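Local coordinates for assembly chaperone of ribosomal protein L4 (Acl4) (Chaetomium thermophilum, PDB 5TQB) that probably shields newly made ribosomal protein L4 and escorts it to the assembling ribosome, as a dedicated chaperone built on a TPR-type helical scaffold, at residues R169-I174 and A192-S197; E203-L208 and V241-E246. One frame throughout, in Å; residues are numbered along the deposited sequence.

Overall arrangement
Running from the N terminus, the chain reaches helix 166-180, turns, and returns along helix 185-197; contact 1 closes this short loop, whose 17 intervening residues are mostly helix. Helix 201-212 follows directly, and after a longer excursion through helix 228-240 the chain leaves that helix at Val-241 and packs back on 203-208, closing contact 2 over 32 residues. The two loops lie in series, neither nested nor crossed, with centres about 15 Å apart. Contact 1 joins helix 166-180 to 185-197, and contact 2 joins helix 201-212 to the junction of 228-240 with 244-257. Helix 185-197 links them, Ala-192 packing on Ala-204 and Leu-208 while Ile-196 meets Val-241.

Contact 1 (R169-I174 and A192-S197); sequences RCEALI and ANVRIS
The pair is an antiparallel helical hairpin of the sort stacked in TPR-type solenoids; the local axes come within 10.7 Å at a crossing angle of -150°. On helix 185-197, Asn-193 hydrogen-bonds through OD1 to a basic side chain of another protein chain. That partner also lies against Cys-170, on the other helix of the pair. Val-194 is the apolar centre of the contact. Val-194 CG2, anti to the carbonyl carbon, meets Ile-174 CG2 tip to tip at 4.0 Å. Val-194 CG2 also lies 4.3 Å from Cys-170 CB, with Cys-170 itself packed against Tyr-156 and Met-157. Arg-195 follows, bent at chi2 (-75°) so that its guanidinium turns toward Glu-171, the two side chains crossing at about a right angle. Arg-195 NH1 donates to Glu-171 OE2 at 3.1 Å in a salt bridge. The bond is bent, with an N-H...O angle of 135°, and NH1 approaches from above the carboxylate plane. Arg-195 NH1 passes Ile-174 CD1 at 4.0 Å, which places a methyl alongside the ion pair. Gln-198 ties both charges down, because its OE1 accepts from Arg-195 NH1 while its NE2 donates to Glu-171 OE2. An alanine in place of Glu-171 would lose the carboxylate, and would probably cost Arg-195 its counter-ion here and Gln-198 an acceptor. Arg-195 NE has a second acidic neighbour in Glu-203, though that ion pair is long and weak. Ser-197 OG, like Asn-193, bonds to a basic side chain of the other protein. The chemistry therefore divides the contact into a buried apolar patch and a partly exposed polar border, where the shared glutamine is likely to steady an imperfectly aligned salt bridge.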
loop_
_atom_site.group_PDB
_atom_site.type_symbol
_atom_site.label_atom_id
_atom_site.label_comp_id
_atom_site.label_asym_id
_atom_site.label_seq_id
_atom_site.Cartn_x
_atom_site.Cartn_y
_atom_site.Cartn_z
ATOM N N ARG B 169 -5.461 20.881 -21.596
ATOM C CA ARG B 169 -5.845 19.476 -21.576
ATOM C C ARG B 169 -5.931 18.935 -20.148
ATOM O O ARG B 169 -6.854 18.185 -19.822
ATOM C CB ARG B 169 -4.872 18.646 -22.417
ATOM C CG ARG B 169 -5.113 18.780 -23.912
ATOM C CD ARG B 169 -4.085 18.018 -24.732
ATOM N NE ARG B 169 -4.445 17.980 -26.148
ATOM C CZ ARG B 169 -3.673 17.485 -27.111
ATOM N NH1 ARG B 169 -2.475 16.987 -26.827
ATOM N NH2 ARG B 169 -4.098 17.496 -28.367
ATOM N N CYS B 170 -4.982 19.328 -19.300
ATOM C CA CYS B 170 -4.998 18.926 -17.893
ATOM C C CYS B 170 -6.244 19.452 -17.192
ATOM O O CYS B 170 -6.888 18.727 -16.435
ATOM C CB CYS B 170 -3.752 19.433 -17.157
ATOM S SG CYS B 170 -2.206 18.572 -17.547
ATOM N N GLU B 171 -6.579 20.714 -17.445
ATOM C CA GLU B 171 -7.753 21.328 -16.835
ATOM C C GLU B 171 -9.038 20.589 -17.202
ATOM O O GLU B 171 -9.957 20.496 -16.390
ATOM C CB GLU B 171 -7.866 22.802 -17.243
ATOM C CG GLU B 171 -7.151 23.772 -16.307
ATOM C CD GLU B 171 -7.753 23.800 -14.907
ATOM O OE1 GLU B 171 -8.805 23.157 -14.690
ATOM O OE2 GLU B 171 -7.169 24.462 -14.021
ATOM N N ALA B 172 -9.095 20.064 -18.422
ATOM C CA ALA B 172 -10.279 19.355 -18.897
ATOM C C ALA B 172 -10.356 17.977 -18.256
ATOM O O ALA B 172 -11.441 17.474 -17.955
ATOM C CB ALA B 172 -10.248 19.233 -20.412
ATOM N N LEU B 173 -9.194 17.373 -18.039
ATOM C CA LEU B 173 -9.128 16.049 -17.445
ATOM C C LEU B 173 -9.569 16.067 -15.984
ATOM O O LEU B 173 -10.341 15.205 -15.560
ATOM C CB LEU B 173 -7.713 15.483 -17.581
ATOM C CG LEU B 173 -7.351 15.068 -19.010
ATOM C CD1 LEU B 173 -5.846 15.024 -19.210
ATOM C CD2 LEU B 173 -7.969 13.716 -19.329
ATOM N N ILE B 174 -9.104 17.052 -15.218
ATOM C CA ILE B 174 -9.405 17.088 -13.786
ATOM C C ILE B 174 -10.839 17.549 -13.506
ATOM O O ILE B 174 -11.397 17.226 -12.458
ATOM C CB ILE B 174 -8.397 17.956 -12.982
ATOM C CG1 ILE B 174 -8.418 19.411 -13.461
ATOM C CG2 ILE B 174 -6.992 17.369 -13.084
ATOM C CD1 ILE B 174 -7.615 20.365 -12.584
ATOM N N ALA B 192 -4.539 18.903 -7.084
ATOM C CA ALA B 192 -3.491 19.629 -6.374
ATOM C C ALA B 192 -2.215 19.695 -7.208
ATOM O O ALA B 192 -1.558 20.738 -7.272
ATOM C CB ALA B 192 -3.211 18.972 -5.037
ATOM N N ASN B 193 -1.879 18.574 -7.842
ATOM C CA ASN B 193 -0.700 18.479 -8.691
ATOM C C ASN B 193 -0.711 19.592 -9.722
ATOM O O ASN B 193 0.264 20.329 -9.861
ATOM C CB ASN B 193 -0.664 17.124 -9.395
ATOM C CG ASN B 193 0.741 16.569 -9.531
ATOM O OD1 ASN B 193 1.713 17.317 -9.615
ATOM N ND2 ASN B 193 0.854 15.247 -9.546
ATOM N N VAL B 194 -1.833 19.721 -10.423
ATOM C CA VAL B 194 -2.020 20.777 -11.420
ATOM C C VAL B 194 -1.887 22.167 -10.799
ATOM O O VAL B 194 -1.130 23.002 -11.288
ATOM C CB VAL B 194 -3.405 20.657 -12.107
ATOM C CG1 VAL B 194 -3.657 21.830 -13.051
ATOM C CG2 VAL B 194 -3.510 19.336 -12.865
ATOM N N ARG B 195 -2.632 22.402 -9.722
ATOM C CA ARG B 195 -2.638 23.692 -9.038
ATOM C C ARG B 195 -1.230 24.179 -8.671
ATOM O O ARG B 195 -0.895 25.347 -8.905
ATOM C CB ARG B 195 -3.512 23.605 -7.783
ATOM C CG ARG B 195 -4.999 23.443 -8.076
ATOM C CD ARG B 195 -5.624 24.747 -8.540
ATOM N NE ARG B 195 -7.049 24.602 -8.835
ATOM C CZ ARG B 195 -7.537 24.203 -10.006
ATOM N NH1 ARG B 195 -6.724 23.898 -11.008
ATOM N NH2 ARG B 195 -8.846 24.105 -10.176
ATOM N N ILE B 196 -0.417 23.285 -8.109
ATOM C CA ILE B 196 0.961 23.603 -7.736
ATOM C C ILE B 196 1.713 24.183 -8.927
ATOM O O ILE B 196 2.356 25.231 -8.823
ATOM C CB ILE B 196 1.715 22.350 -7.230
ATOM C CG1 ILE B 196 1.129 21.869 -5.902
ATOM C CG2 ILE B 196 3.200 22.645 -7.036
ATOM C CD1 ILE B 196 1.543 20.446 -5.506
ATOM N N SER B 197 1.627 23.497 -10.059
ATOM C CA SER B 197 2.288 23.955 -11.270
ATOM C C SER B 197 1.609 25.182 -11.882
ATOM O O SER B 197 2.130 25.772 -12.827
ATOM C CB SER B 197 2.365 22.824 -12.290
ATOM O OG SER B 197 3.442 21.958 -11.980
#

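Contact 2 (E203-L208 and V241-E246); sequences EAREAL and VDMEEE
Segment 203-208, part of helix 201-212, faces a connection between helices, its CA trace coming nearest where the CA atoms of Arg-205 and Val-241 lie 6.6 Å apart. Val-241 is the first residue to abandon the helical conformation of helix 228-240, and Asp-242 takes a positive phi as the C' residue of a Schellman motif, in which Met-243 N bonds back to Leu-238 O. Met-243 then occupies the N-cap position of helix 244-257, so three residues carry the chain from one helix of this TPR-type array to the next. The turn directs the carbonyl of Val-241 at Arg-205, whose side chain is extended from CG to NE and reaches out to the connection. Arg-205 NE donates to Val-241 O at 2.8 Å, in the plane of that carbonyl and with a C=O...N angle of 150°. Farther out, Arg-205 NH2 makes a weak, 3.5 Å salt bridge to Asp-242 OD2, which lies at the edge of the guanidinium plane; the two flat groups are 42° apart. Glu-202 takes NH1, so all three guanidinium nitrogens are engaged. Asp-242 finds its stronger partner in a basic side chain on the chain of another protein, and Arg-205 thus stands behind a residue of that interface. Beneath the polar layer, Val-241 CG1 rests 4.0 Å from Ala-204 CB, while its CG2 meets Leu-208 CD1 tip to tip. The selenomethionine Met-243 bends at chi3 (-72°), bringing its terminal methyl under the aliphatic stem of Arg-205 and against Leu-208. Packing is tightest there, with Met-243 CE just 3.3 Å from Leu-208 CD1.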
loop_
_atom_site.group_PDB
_atom_site.type_symbol
_atom_site.label_atom_id
_atom_site.label_comp_id
_atom_site.label_asym_id
_atom_site.label_seq_id
_atom_site.Cartn_x
_atom_site.Cartn_y
_atom_site.Cartn_z
ATOM N N GLU B 203 -5.012 26.714 -3.144
ATOM C CA GLU B 203 -5.980 25.779 -3.695
ATOM C C GLU B 203 -5.398 24.369 -3.727
ATOM O O GLU B 203 -6.135 23.392 -3.622
ATOM C CB GLU B 203 -6.419 26.209 -5.092
ATOM C CG GLU B 203 -7.170 27.530 -5.106
ATOM C CD GLU B 203 -7.742 27.856 -6.469
ATOM O OE1 GLU B 203 -7.401 28.923 -7.014
ATOM O OE2 GLU B 203 -8.532 27.041 -6.993
ATOM N N ALA B 204 -4.081 24.265 -3.872
ATOM C CA ALA B 204 -3.422 22.965 -3.820
ATOM C C ALA B 204 -3.562 22.361 -2.428
ATOM O O ALA B 204 -3.867 21.178 -2.289
ATOM C CB ALA B 204 -1.955 23.083 -4.204
ATOM N N ARG B 205 -3.343 23.179 -1.402
ATOM C CA ARG B 205 -3.488 22.732 -0.021
ATOM C C ARG B 205 -4.924 22.303 0.242
ATOM O O ARG B 205 -5.170 21.261 0.850
ATOM C CB ARG B 205 -3.093 23.841 0.960
ATOM C CG ARG B 205 -1.620 24.215 0.917
ATOM C CD ARG B 205 -1.233 25.110 2.083
ATOM N NE ARG B 205 0.141 25.592 1.962
ATOM C CZ ARG B 205 0.491 26.809 1.546
ATOM N NH1 ARG B 205 -0.428 27.707 1.205
ATOM N NH2 ARG B 205 1.775 27.133 1.473
ATOM N N GLU B 206 -5.864 23.119 -0.228
ATOM C CA GLU B 206 -7.289 22.849 -0.085
ATOM C C GLU B 206 -7.653 21.490 -0.682
ATOM O O GLU B 206 -8.398 20.714 -0.079
ATOM C CB GLU B 206 -8.085 23.952 -0.780
ATOM C CG GLU B 206 -9.587 23.891 -0.565
ATOM C CD GLU B 206 -10.322 24.977 -1.333
ATOM O OE1 GLU B 206 -11.306 25.531 -0.795
ATOM O OE2 GLU B 206 -9.915 25.277 -2.478
ATOM N N ALA B 207 -7.110 21.206 -1.863
ATOM C CA ALA B 207 -7.381 19.955 -2.560
ATOM C C ALA B 207 -6.793 18.764 -1.815
ATOM O O ALA B 207 -7.443 17.728 -1.678
ATOM C CB ALA B 207 -6.827 20.012 -3.973
ATOM N N LEU B 208 -5.562 18.911 -1.337
ATOM C CA LEU B 208 -4.882 17.825 -0.642
ATOM C C LEU B 208 -5.548 17.504 0.694
ATOM O O LEU B 208 -5.659 16.340 1.082
ATOM C CB LEU B 208 -3.416 18.189 -0.418
ATOM C CG LEU B 208 -2.499 18.088 -1.638
ATOM C CD1 LEU B 208 -1.133 18.679 -1.326
ATOM C CD2 LEU B 208 -2.351 16.651 -2.116
ATOM N N VAL B 241 3.918 21.784 -0.773
ATOM C CA VAL B 241 3.057 22.891 -0.349
ATOM C C VAL B 241 3.008 23.062 1.174
ATOM O O VAL B 241 2.012 23.544 1.720
ATOM C CB VAL B 241 1.625 22.729 -0.900
ATOM C CG1 VAL B 241 1.646 22.684 -2.424
ATOM C CG2 VAL B 241 0.981 21.482 -0.345
ATOM N N ASP B 242 4.082 22.656 1.847
ATOM C CA ASP B 242 4.314 22.987 3.257
ATOM C C ASP B 242 3.315 22.371 4.236
ATOM O O ASP B 242 2.921 23.014 5.210
ATOM C CB ASP B 242 4.339 24.507 3.452
ATOM C CG ASP B 242 5.358 25.193 2.561
ATOM O OD1 ASP B 242 6.553 25.207 2.933
ATOM O OD2 ASP B 242 4.965 25.712 1.492
HETATM N N MSE B 243 2.911 21.129 3.973
HETATM C CA MSE B 243 2.088 20.371 4.908
HETATM C C MSE B 243 2.889 19.175 5.424
HETATM O O MSE B 243 2.489 18.015 5.277
HETATM C CB MSE B 243 0.787 19.921 4.241
HETATM C CG MSE B 243 -0.289 20.999 4.202
HETATM SE SE MSE B 243 -1.933 20.380 3.343
HETATM C CE MSE B 243 -1.259 20.339 1.550
ATOM N N GLU B 244 4.036 19.477 6.025
ATOM C CA GLU B 244 4.948 18.449 6.503
ATOM C C GLU B 244 4.326 17.645 7.641
ATOM O O GLU B 244 4.559 16.442 7.757
ATOM C CB GLU B 244 6.269 19.072 6.965
ATOM C CG GLU B 244 7.041 19.786 5.861
ATOM C CD GLU B 244 6.683 21.268 5.719
ATOM O OE1 GLU B 244 5.677 21.721 6.311
ATOM O OE2 GLU B 244 7.423 21.982 5.008
ATOM N N GLU B 245 3.533 18.313 8.473
ATOM C CA GLU B 245 2.867 17.660 9.590
ATOM C C GLU B 245 2.004 16.505 9.089
ATOM O O GLU B 245 2.009 15.421 9.667
ATOM C CB GLU B 245 2.009 18.660 10.369
ATOM C CG GLU B 245 2.780 19.861 10.916
ATOM C CD GLU B 245 2.818 21.046 9.955
ATOM O OE1 GLU B 245 3.198 22.153 10.395
ATOM O OE2 GLU B 245 2.470 20.872 8.765
ATOM N N GLU B 246 1.278 16.736 8.001
ATOM C CA GLU B 246 0.471 15.688 7.393
ATOM C C GLU B 246 1.366 14.641 6.739
ATOM O O GLU B 246 1.069 13.448 6.784
ATOM C CB GLU B 246 -0.495 16.269 6.358
ATOM C CG GLU B 246 -1.637 17.096 6.945
ATOM C CD GLU B 246 -1.228 18.521 7.295
ATOM O OE1 GLU B 246 -0.014 18.815 7.291
ATOM O OE2 GLU B 246 -2.125 19.347 7.572
#